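Local atomic coordinates of nickel-dependent hydrogenase large subunit (Allochromatium vinosum, PDB entry 3MYR), a protein that oxidises molecular hydrogen at a nickel-iron centre, as the large subunit of a heterodimeric [NiFe] hydrogenase whose small subunit relays the electrons toward an acceptor. Residues Val63-His68 and Gly210-Pro215; Gly97-His102 and Glu484-Ala489; Phe298-Gly303 and Lys438-Ala443. One frame throughout, in Å; residues are numbered along the deposited sequence.

Contact 1: residues Val63-His68 and Gly210-Pro215. With NFV (Ni-Fe oxidized active center), chain N.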
loop_
_atom_site.group_PDB
_atom_site.type_symbol
_atom_site.label_atom_id
_atom_site.label_comp_id
_atom_site.label_asym_id
_atom_site.label_seq_id
_atom_site.Cartn_x
_atom_site.Cartn_y
_atom_site.Cartn_z
ATOM N N VAL B 63 0.031 1.266 -1.429
ATOM C CA VAL B 63 0.494 -0.144 -1.471
ATOM C C VAL B 63 -0.739 -1.008 -1.234
ATOM O O VAL B 63 -1.083 -1.824 -2.083
ATOM C CB VAL B 63 1.538 -0.461 -0.379
ATOM C CG1 VAL B 63 1.867 -1.997 -0.392
ATOM C CG2 VAL B 63 2.760 0.307 -0.691
ATOM N N CYS B 64 -1.463 -0.812 -0.116
ATOM C CA CYS B 64 -2.770 -1.423 -0.044
ATOM C C CYS B 64 -3.738 -0.410 -0.746
ATOM O O CYS B 64 -4.657 0.126 -0.137
ATOM C CB CYS B 64 -3.227 -1.738 1.392
ATOM S SG CYS B 64 -3.133 -0.203 2.421
ATOM N N THR B 65 -3.530 -0.167 -2.028
ATOM C CA THR B 65 -4.485 0.646 -2.755
ATOM C C THR B 65 -5.819 -0.172 -2.731
ATOM O O THR B 65 -5.787 -1.327 -2.279
ATOM C CB THR B 65 -4.008 0.909 -4.182
ATOM O OG1 THR B 65 -4.920 1.840 -4.765
ATOM C CG2 THR B 65 -3.958 -0.364 -4.991
ATOM N N LEU B 66 -6.937 0.463 -3.068
ATOM C CA LEU B 66 -8.277 -0.149 -3.014
ATOM C C LEU B 66 -8.866 -0.257 -1.595
ATOM O O LEU B 66 -10.049 0.014 -1.389
ATOM C CB LEU B 66 -8.337 -1.485 -3.846
ATOM C CG LEU B 66 -9.566 -2.398 -3.632
ATOM C CD1 LEU B 66 -9.875 -3.138 -4.860
ATOM C CD2 LEU B 66 -9.291 -3.381 -2.483
ATOM N N VAL B 67 -8.082 -0.674 -0.592
ATOM C CA VAL B 67 -8.770 -1.140 0.637
ATOM C C VAL B 67 -9.436 -0.012 1.434
ATOM O O VAL B 67 -10.507 -0.238 1.995
ATOM C CB VAL B 67 -7.835 -1.941 1.629
ATOM C CG1 VAL B 67 -7.168 -3.120 0.852
ATOM C CG2 VAL B 67 -6.803 -0.980 2.238
ATOM N N HIS B 68 -8.864 1.203 1.424
ATOM C CA HIS B 68 -9.566 2.298 2.072
ATOM C C HIS B 68 -10.742 2.810 1.231
ATOM O O HIS B 68 -11.623 3.403 1.799
ATOM C CB HIS B 68 -8.598 3.448 2.405
ATOM C CG HIS B 68 -7.570 3.061 3.443
ATOM N ND1 HIS B 68 -7.863 2.969 4.776
ATOM C CD2 HIS B 68 -6.254 2.747 3.334
ATOM C CE1 HIS B 68 -6.789 2.562 5.449
ATOM N NE2 HIS B 68 -5.793 2.431 4.595
ATOM N N GLY B 210 -10.500 1.345 -13.642
ATOM C CA GLY B 210 -9.950 2.438 -14.459
ATOM C C GLY B 210 -8.432 2.574 -14.369
ATOM O O GLY B 210 -7.809 2.996 -15.320
ATOM N N LYS B 211 -7.826 2.176 -13.234
ATOM C CA LYS B 211 -6.395 2.405 -13.072
ATOM C C LYS B 211 -5.892 1.677 -11.886
ATOM O O LYS B 211 -6.648 1.393 -10.976
ATOM C CB LYS B 211 -6.079 3.904 -12.907
ATOM C CG LYS B 211 -6.888 4.525 -11.818
ATOM C CD LYS B 211 -6.715 6.023 -11.785
ATOM C CE LYS B 211 -5.453 6.340 -10.964
ATOM N NZ LYS B 211 -5.557 7.534 -10.170
ATOM N N ASN B 212 -4.583 1.442 -11.854
ATOM C CA ASN B 212 -3.941 0.924 -10.642
ATOM C C ASN B 212 -2.518 1.455 -10.674
ATOM O O ASN B 212 -1.861 1.263 -11.671
ATOM C CB ASN B 212 -3.900 -0.656 -10.660
ATOM C CG ASN B 212 -3.128 -1.241 -9.429
ATOM O OD1 ASN B 212 -3.710 -1.875 -8.501
ATOM N ND2 ASN B 212 -1.853 -0.995 -9.396
ATOM N N PRO B 213 -2.047 2.087 -9.596
ATOM C CA PRO B 213 -2.769 2.225 -8.307
ATOM C C PRO B 213 -4.013 3.163 -8.310
ATOM O O PRO B 213 -4.208 3.985 -9.227
ATOM C CB PRO B 213 -1.687 2.796 -7.346
ATOM C CG PRO B 213 -0.287 2.398 -8.041
ATOM C CD PRO B 213 -0.666 2.623 -9.496
ATOM N N HIS B 214 -4.771 3.064 -7.215
ATOM C CA HIS B 214 -5.864 3.912 -6.915
ATOM C C HIS B 214 -7.079 3.795 -7.847
ATOM O O HIS B 214 -7.547 4.793 -8.403
ATOM C CB HIS B 214 -5.330 5.358 -6.681
ATOM C CG HIS B 214 -4.553 5.481 -5.401
ATOM N ND1 HIS B 214 -3.624 6.468 -5.152
ATOM C CD2 HIS B 214 -4.528 4.667 -4.320
ATOM C CE1 HIS B 214 -3.085 6.279 -3.962
ATOM N NE2 HIS B 214 -3.647 5.205 -3.424
ATOM N N PRO B 215 -7.656 2.593 -7.964
ATOM C CA PRO B 215 -8.866 2.515 -8.785
ATOM C C PRO B 215 -10.043 3.337 -8.207
ATOM O O PRO B 215 -10.030 3.757 -7.012
ATOM C CB PRO B 215 -9.195 1.001 -8.796
ATOM C CG PRO B 215 -8.604 0.515 -7.479
ATOM C CD PRO B 215 -7.268 1.291 -7.401
HETATM FE FE NFV N . -2.986 -0.886 4.618
HETATM NI NI NFV N . -0.780 0.621 3.226
HETATM C C1 NFV N . -4.481 -0.813 5.107
HETATM O O1 NFV N . -5.656 -0.823 5.501
HETATM C C2 NFV N . -3.238 -2.741 4.258
HETATM N N2 NFV N . -3.421 -3.888 4.028
HETATM C C3 NFV N . -2.335 -1.229 6.354
HETATM N N3 NFV N . -1.932 -1.414 7.438
HETATM O O4 NFV N . -1.124 -1.080 3.956
#
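Thr65, directly after the CxxC motif Cys61-Cys64 that serves the Ni-Fe centre, meets His214 and Pro215 of a proline-rich loop. With OG1 anti to its backbone N (chi1 -173°), Thr65 turns the hydroxyl toward that loop and accepts a hydrogen bond of 2.7 Å from His214 N to Thr65 OG1. The bond is bent, 140° at the hydrogen, and the modelled place of OG1 is somewhat uncertain. Pro215 CD comes within 3.6 Å of Thr65 OG1, while CG2 of Thr65 turns to the side-chain end of Asn212. The peptide bond before Pro213 is cis. The apolar margin is thinner: Leu66 CB rests 4.2 Å from Pro215 CG. An alanine at Thr65 would probably leave His214 N without this acceptor and open a gap beside Asn212 and Pro215. On the side away from the loop, Cys64, centre of an inverse gamma turn, binds iron through SG at 2.3 Å, a metal shared with Cys558. Val67 CG2 and His68 NE2 approach O1 of the carbonyl ligand, NE2 at 3.4 Å. His214 also touches an iron-sulfur cluster, and Asn212 O receives a hydrogen bond from Asn234 of the small subunit. Leu66 is the N-cap of helix 67-80; Thr65 and Leu66 pack on Gln99 and Met95 of helix 86-112, and Gln58 of helix 53-58 touches Thr65, His214 and Pro215.

Contact 2: residues Gly97-His102 and Glu484-Ala489. With NFV (Ni-Fe oxidized active center), chain N.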
loop_
_atom_site.group_PDB
_atom_site.type_symbol
_atom_site.label_atom_id
_atom_site.label_comp_id
_atom_site.label_asym_id
_atom_site.label_seq_id
_atom_site.Cartn_x
_atom_site.Cartn_y
_atom_site.Cartn_z
ATOM N N GLY B 97 -9.795 -9.625 -3.815
ATOM C CA GLY B 97 -8.923 -10.830 -3.985
ATOM C C GLY B 97 -7.705 -10.448 -4.852
ATOM O O GLY B 97 -6.569 -10.782 -4.502
ATOM N N ALA B 98 -7.917 -9.732 -5.949
ATOM C CA ALA B 98 -6.777 -9.335 -6.837
ATOM C C ALA B 98 -5.797 -8.504 -6.035
ATOM O O ALA B 98 -4.562 -8.592 -6.262
ATOM C CB ALA B 98 -7.238 -8.510 -8.062
ATOM N N GLN B 99 -6.310 -7.660 -5.124
ATOM C CA GLN B 99 -5.385 -6.784 -4.353
ATOM C C GLN B 99 -4.524 -7.621 -3.354
ATOM O O GLN B 99 -3.323 -7.360 -3.148
ATOM C CB GLN B 99 -6.203 -5.721 -3.573
ATOM C CG GLN B 99 -5.348 -4.924 -2.562
ATOM C CD GLN B 99 -4.183 -4.164 -3.261
ATOM O OE1 GLN B 99 -4.323 -3.748 -4.392
ATOM N NE2 GLN B 99 -3.035 -3.996 -2.566
ATOM N N TYR B 100 -5.169 -8.542 -2.614
ATOM C CA TYR B 100 -4.449 -9.437 -1.748
ATOM C C TYR B 100 -3.314 -10.142 -2.475
ATOM O O TYR B 100 -2.190 -10.242 -1.959
ATOM C CB TYR B 100 -5.370 -10.576 -1.244
ATOM C CG TYR B 100 -5.961 -10.271 0.088
ATOM C CD1 TYR B 100 -7.065 -9.394 0.207
ATOM C CD2 TYR B 100 -5.525 -10.937 1.210
ATOM C CE1 TYR B 100 -7.711 -9.178 1.438
ATOM C CE2 TYR B 100 -6.164 -10.727 2.440
ATOM C CZ TYR B 100 -7.271 -9.895 2.558
ATOM O OH TYR B 100 -7.900 -9.751 3.836
ATOM N N ILE B 101 -3.639 -10.732 -3.613
ATOM C CA ILE B 101 -2.656 -11.594 -4.305
ATOM C C ILE B 101 -1.481 -10.737 -4.790
ATOM O O ILE B 101 -0.346 -11.060 -4.557
ATOM C CB ILE B 101 -3.354 -12.304 -5.415
ATOM C CG1 ILE B 101 -4.292 -13.333 -4.704
ATOM C CG2 ILE B 101 -2.359 -13.112 -6.270
ATOM C CD1 ILE B 101 -5.467 -13.627 -5.610
ATOM N N HIS B 102 -1.777 -9.596 -5.421
ATOM C CA HIS B 102 -0.753 -8.690 -5.886
ATOM C C HIS B 102 0.116 -8.295 -4.699
ATOM O O HIS B 102 1.319 -8.311 -4.761
ATOM C CB HIS B 102 -1.432 -7.424 -6.496
ATOM C CG HIS B 102 -0.457 -6.414 -6.998
ATOM N ND1 HIS B 102 0.084 -5.430 -6.188
ATOM C CD2 HIS B 102 0.122 -6.264 -8.218
ATOM C CE1 HIS B 102 0.903 -4.684 -6.918
ATOM N NE2 HIS B 102 0.979 -5.199 -8.137
ATOM N N GLU B 484 -11.264 -6.716 5.649
ATOM C CA GLU B 484 -10.022 -7.406 6.022
ATOM C C GLU B 484 -9.066 -6.991 4.925
ATOM O O GLU B 484 -9.198 -7.446 3.795
ATOM C CB GLU B 484 -10.214 -8.934 6.033
ATOM C CG GLU B 484 -10.825 -9.534 7.374
ATOM C CD GLU B 484 -9.931 -9.343 8.656
ATOM O OE1 GLU B 484 -8.650 -9.307 8.590
ATOM O OE2 GLU B 484 -10.539 -9.257 9.753
ATOM N N ALA B 485 -8.194 -6.036 5.218
ATOM C CA ALA B 485 -7.208 -5.561 4.236
ATOM C C ALA B 485 -6.037 -6.579 4.279
ATOM O O ALA B 485 -5.956 -7.361 5.227
ATOM C CB ALA B 485 -6.730 -4.154 4.645
ATOM N N PRO B 486 -5.189 -6.643 3.231
ATOM C CA PRO B 486 -4.038 -7.588 3.350
ATOM C C PRO B 486 -3.225 -7.550 4.666
ATOM O O PRO B 486 -2.703 -8.578 5.069
ATOM C CB PRO B 486 -3.117 -7.192 2.166
ATOM C CG PRO B 486 -4.120 -6.663 1.155
ATOM C CD PRO B 486 -5.133 -5.852 1.969
ATOM N N ARG B 487 -3.135 -6.392 5.333
ATOM C CA ARG B 487 -2.437 -6.329 6.610
ATOM C C ARG B 487 -3.315 -6.582 7.832
ATOM O O ARG B 487 -2.794 -6.754 8.906
ATOM C CB ARG B 487 -1.619 -5.042 6.730
ATOM C CG ARG B 487 -0.468 -5.040 5.732
ATOM C CD ARG B 487 0.031 -3.618 5.357
ATOM N NE ARG B 487 0.996 -3.787 4.246
ATOM C CZ ARG B 487 0.676 -3.987 2.957
ATOM N NH1 ARG B 487 -0.583 -4.010 2.459
ATOM N NH2 ARG B 487 1.620 -4.307 2.163
ATOM N N GLY B 488 -4.631 -6.694 7.658
ATOM C CA GLY B 488 -5.507 -7.111 8.753
ATOM C C GLY B 488 -6.777 -6.214 8.801
ATOM O O GLY B 488 -7.108 -5.498 7.825
ATOM N N ALA B 489 -7.442 -6.207 9.953
ATOM C CA ALA B 489 -8.766 -5.646 10.112
ATOM C C ALA B 489 -8.729 -4.129 9.991
ATOM O O ALA B 489 -8.016 -3.506 10.762
ATOM C CB ALA B 489 -9.294 -5.998 11.530
HETATM FE FE NFV N . -2.986 -0.886 4.618
HETATM NI NI NFV N . -0.780 0.621 3.226
HETATM C C1 NFV N . -4.481 -0.813 5.107
HETATM O O1 NFV N . -5.656 -0.823 5.501
HETATM C C2 NFV N . -3.238 -2.741 4.258
HETATM N N2 NFV N . -3.421 -3.888 4.028
HETATM C C3 NFV N . -2.335 -1.229 6.354
HETATM N N3 NFV N . -1.932 -1.414 7.438
HETATM O O4 NFV N . -1.124 -1.080 3.956
#
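Tyr100 and Glu484 share the direct hydrogen bond of this contact: Tyr100 OH donates to Glu484 O, 2.6 Å away. The hydroxyl sits above the carbonyl plane, 74° out of it, with a C=O...donor angle of 105°. The carboxylate of Glu484 leads away and pairs with Arg393. Apolar contact falls mainly on Pro486. Its CA lies over one face of the Tyr100 ring, 4.1 Å from the centroid and displaced toward the rim, in a CH-pi contact; Pro486 CG comes 4.1 Å from Tyr100 CD1. Gln99 CG approaches the same proline carbon, while the Gln99 amide NE2 is hydrogen-bonded to Asp103. Pro486 and Arg487 are the two central residues of a type I turn from Ala485 to Gly488, the tip of a beta hairpin between strands 476-485 and 488-497, laid against helix 86-112. This tip also donates hydrogen bonds to the cofactor. Arg487 N donates to N2 of a cyanide ligand at 2.8 Å, and Arg487 NH1 adds a weak bond of 3.2 Å to the same N2. The arginine chain, extended from CG to NE, runs past the cofactor, and its NH2 is held by salt bridges to Asp103 and Asp553.

Contact 3: residues Phe298-Gly303 and Lys438-Ala443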
loop_
_atom_site.group_PDB
_atom_site.type_symbol
_atom_site.label_atom_id
_atom_site.label_comp_id
_atom_site.label_asym_id
_atom_site.label_seq_id
_atom_site.Cartn_x
_atom_site.Cartn_y
_atom_site.Cartn_z
ATOM N N PHE B 298 -19.404 -14.720 5.299
ATOM C CA PHE B 298 -18.043 -14.251 5.015
ATOM C C PHE B 298 -17.124 -15.439 4.680
ATOM O O PHE B 298 -17.168 -16.480 5.315
ATOM C CB PHE B 298 -17.481 -13.496 6.227
ATOM C CG PHE B 298 -17.938 -12.047 6.355
ATOM C CD1 PHE B 298 -17.539 -11.290 7.478
ATOM C CD2 PHE B 298 -18.713 -11.431 5.372
ATOM C CE1 PHE B 298 -17.879 -9.931 7.615
ATOM C CE2 PHE B 298 -19.105 -10.087 5.492
ATOM C CZ PHE B 298 -18.679 -9.324 6.638
ATOM N N LEU B 299 -16.232 -15.269 3.725
ATOM C CA LEU B 299 -15.097 -16.185 3.616
ATOM C C LEU B 299 -14.132 -16.069 4.850
ATOM O O LEU B 299 -13.765 -17.068 5.458
ATOM C CB LEU B 299 -14.350 -15.921 2.302
ATOM C CG LEU B 299 -13.063 -16.737 2.122
ATOM C CD1 LEU B 299 -13.466 -18.226 2.162
ATOM C CD2 LEU B 299 -12.535 -16.415 0.774
ATOM N N PHE B 300 -13.788 -14.870 5.258
ATOM C CA PHE B 300 -12.997 -14.696 6.467
ATOM C C PHE B 300 -13.944 -14.343 7.602
ATOM O O PHE B 300 -14.614 -13.322 7.531
ATOM C CB PHE B 300 -12.020 -13.526 6.283
ATOM C CG PHE B 300 -10.920 -13.788 5.273
ATOM C CD1 PHE B 300 -10.091 -14.885 5.407
ATOM C CD2 PHE B 300 -10.577 -12.819 4.353
ATOM C CE1 PHE B 300 -9.033 -15.087 4.506
ATOM C CE2 PHE B 300 -9.504 -12.995 3.478
ATOM C CZ PHE B 300 -8.729 -14.114 3.550
ATOM N N PRO B 301 -13.975 -15.157 8.681
ATOM C CA PRO B 301 -14.967 -14.912 9.713
ATOM C C PRO B 301 -14.566 -13.769 10.628
ATOM O O PRO B 301 -13.363 -13.483 10.770
ATOM C CB PRO B 301 -15.006 -16.248 10.488
ATOM C CG PRO B 301 -13.595 -16.780 10.282
ATOM C CD PRO B 301 -13.226 -16.398 8.894
ATOM N N ARG B 302 -15.583 -13.155 11.251
ATOM C CA ARG B 302 -15.397 -12.148 12.293
ATOM C C ARG B 302 -15.155 -12.844 13.621
ATOM O O ARG B 302 -15.853 -13.795 13.965
ATOM C CB ARG B 302 -16.665 -11.299 12.404
ATOM C CG ARG B 302 -16.591 -10.207 13.488
ATOM C CD ARG B 302 -17.730 -9.152 13.367
ATOM N NE ARG B 302 -17.589 -8.540 12.059
ATOM C CZ ARG B 302 -18.490 -7.764 11.458
ATOM N NH1 ARG B 302 -18.294 -7.354 10.183
ATOM N NH2 ARG B 302 -19.589 -7.463 12.105
ATOM N N GLY B 303 -14.227 -12.327 14.416
ATOM C CA GLY B 303 -14.055 -12.815 15.788
ATOM C C GLY B 303 -12.681 -12.463 16.346
ATOM O O GLY B 303 -11.838 -11.861 15.679
ATOM N N LYS B 438 -3.288 -18.600 -1.320
ATOM C CA LYS B 438 -3.805 -19.784 -2.007
ATOM C C LYS B 438 -5.333 -19.887 -1.804
ATOM O O LYS B 438 -6.109 -20.221 -2.732
ATOM C CB LYS B 438 -3.094 -21.050 -1.462
ATOM C CG LYS B 438 -3.729 -22.402 -1.917
ATOM C CD LYS B 438 -3.882 -22.444 -3.496
ATOM C CE LYS B 438 -4.231 -23.890 -3.990
ATOM N NZ LYS B 438 -4.515 -23.800 -5.510
ATOM N N ILE B 439 -5.796 -19.591 -0.614
ATOM C CA ILE B 439 -7.241 -19.718 -0.376
ATOM C C ILE B 439 -7.963 -18.674 -1.252
ATOM O O ILE B 439 -8.999 -18.972 -1.828
ATOM C CB ILE B 439 -7.571 -19.505 1.118
ATOM C CG1 ILE B 439 -7.031 -20.717 1.944
ATOM C CG2 ILE B 439 -9.143 -19.288 1.321
ATOM C CD1 ILE B 439 -7.169 -20.525 3.429
ATOM N N LEU B 440 -7.420 -17.457 -1.350
ATOM C CA LEU B 440 -8.122 -16.368 -2.042
ATOM C C LEU B 440 -8.075 -16.610 -3.540
ATOM O O LEU B 440 -9.013 -16.303 -4.273
ATOM C CB LEU B 440 -7.466 -15.028 -1.751
ATOM C CG LEU B 440 -8.002 -14.490 -0.450
ATOM C CD1 LEU B 440 -7.186 -13.315 -0.020
ATOM C CD2 LEU B 440 -9.395 -13.998 -0.725
ATOM N N VAL B 441 -6.937 -17.065 -4.022
ATOM C CA VAL B 441 -6.834 -17.272 -5.449
ATOM C C VAL B 441 -7.792 -18.376 -5.955
ATOM O O VAL B 441 -8.416 -18.165 -6.960
ATOM C CB VAL B 441 -5.360 -17.490 -5.950
ATOM C CG1 VAL B 441 -4.975 -18.965 -5.905
ATOM C CG2 VAL B 441 -5.252 -16.944 -7.291
ATOM N N ASP B 442 -8.018 -19.442 -5.187
ATOM C CA ASP B 442 -9.041 -20.426 -5.503
ATOM C C ASP B 442 -10.433 -19.837 -5.429
ATOM O O ASP B 442 -11.247 -20.239 -6.184
ATOM C CB ASP B 442 -8.992 -21.662 -4.569
ATOM C CG ASP B 442 -7.698 -22.491 -4.757
ATOM O OD1 ASP B 442 -7.439 -23.422 -3.948
ATOM O OD2 ASP B 442 -6.956 -22.233 -5.750
ATOM N N ALA B 443 -10.703 -18.893 -4.526
ATOM C CA ALA B 443 -12.055 -18.329 -4.434
ATOM C C ALA B 443 -12.451 -17.427 -5.640
ATOM O O ALA B 443 -13.657 -17.218 -5.893
ATOM C CB ALA B 443 -12.199 -17.531 -3.148
#
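Phe300 and Leu440 make the buried part of this contact, with Leu440 CD1 4.0 Å from Phe300 CZ. The methyl comes in at the ring edge, near its plane, and the two side chains cross at about a right angle. Leu440 CG stands almost as near to Phe300 CZ, at 4.1 Å. Leu287 touches both residues, and Arg393 makes a cation-pi contact with the Phe300 ring. In Leu299, CG, anti to the backbone N (chi1 175°), carries the branch toward the helix, and CD2 does the touching. Leu299 CD2 meets Ala443 CB at 4.1 Å and Leu440 CD2 at 4.2 Å. Leu299 and Phe300 together face Asp286 in a classic beta bulge of the two-stranded antiparallel sheet 281-288/300-305; from it Leu299 points at helix 426-456, while Phe300 brings only the end of its ring to it. No hydrogen bond spans the two segments; their nearest CA atoms, those of Leu299 and Ala443, are 8.9 Å apart. The solvent side lies at Leu299 and Ala443, both partly exposed, and the loosest pair is Leu299 CD2 with Ile439 CG2, at 4.5 Å. Elsewhere on the helix, the partly exposed Lys438 and Asp442 form a salt bridge one turn apart, Lys438 NZ to the syn lone pair of Asp442 OD2 at 2.9 Å. That pair is extended by salt bridges to Asp254 from the lysine and to Arg250 from the aspartate.

Contacts 1 and 2 are wholly buried and flank the same Ni-Fe centre, one through a cysteine loop, the other through a hairpin tip; they touch each other where 63-68 meets Gln99, Pro486 and Arg487. Contact 3 leaves the metal behind: it is buried on one side, partly exposed on the other, and its centre is about 20 Å from that of contact 1. It still abuts contact 2, since Leu440 packs on Tyr100 and Phe300 lies beside the Tyr100 hydroxyl and Glu484. The chemistry changes accordingly, from metal ligation and polar bonds near the cofactor to purely apolar contact between sheet and helix. Contact 1 also borders two iron-sulfur clusters.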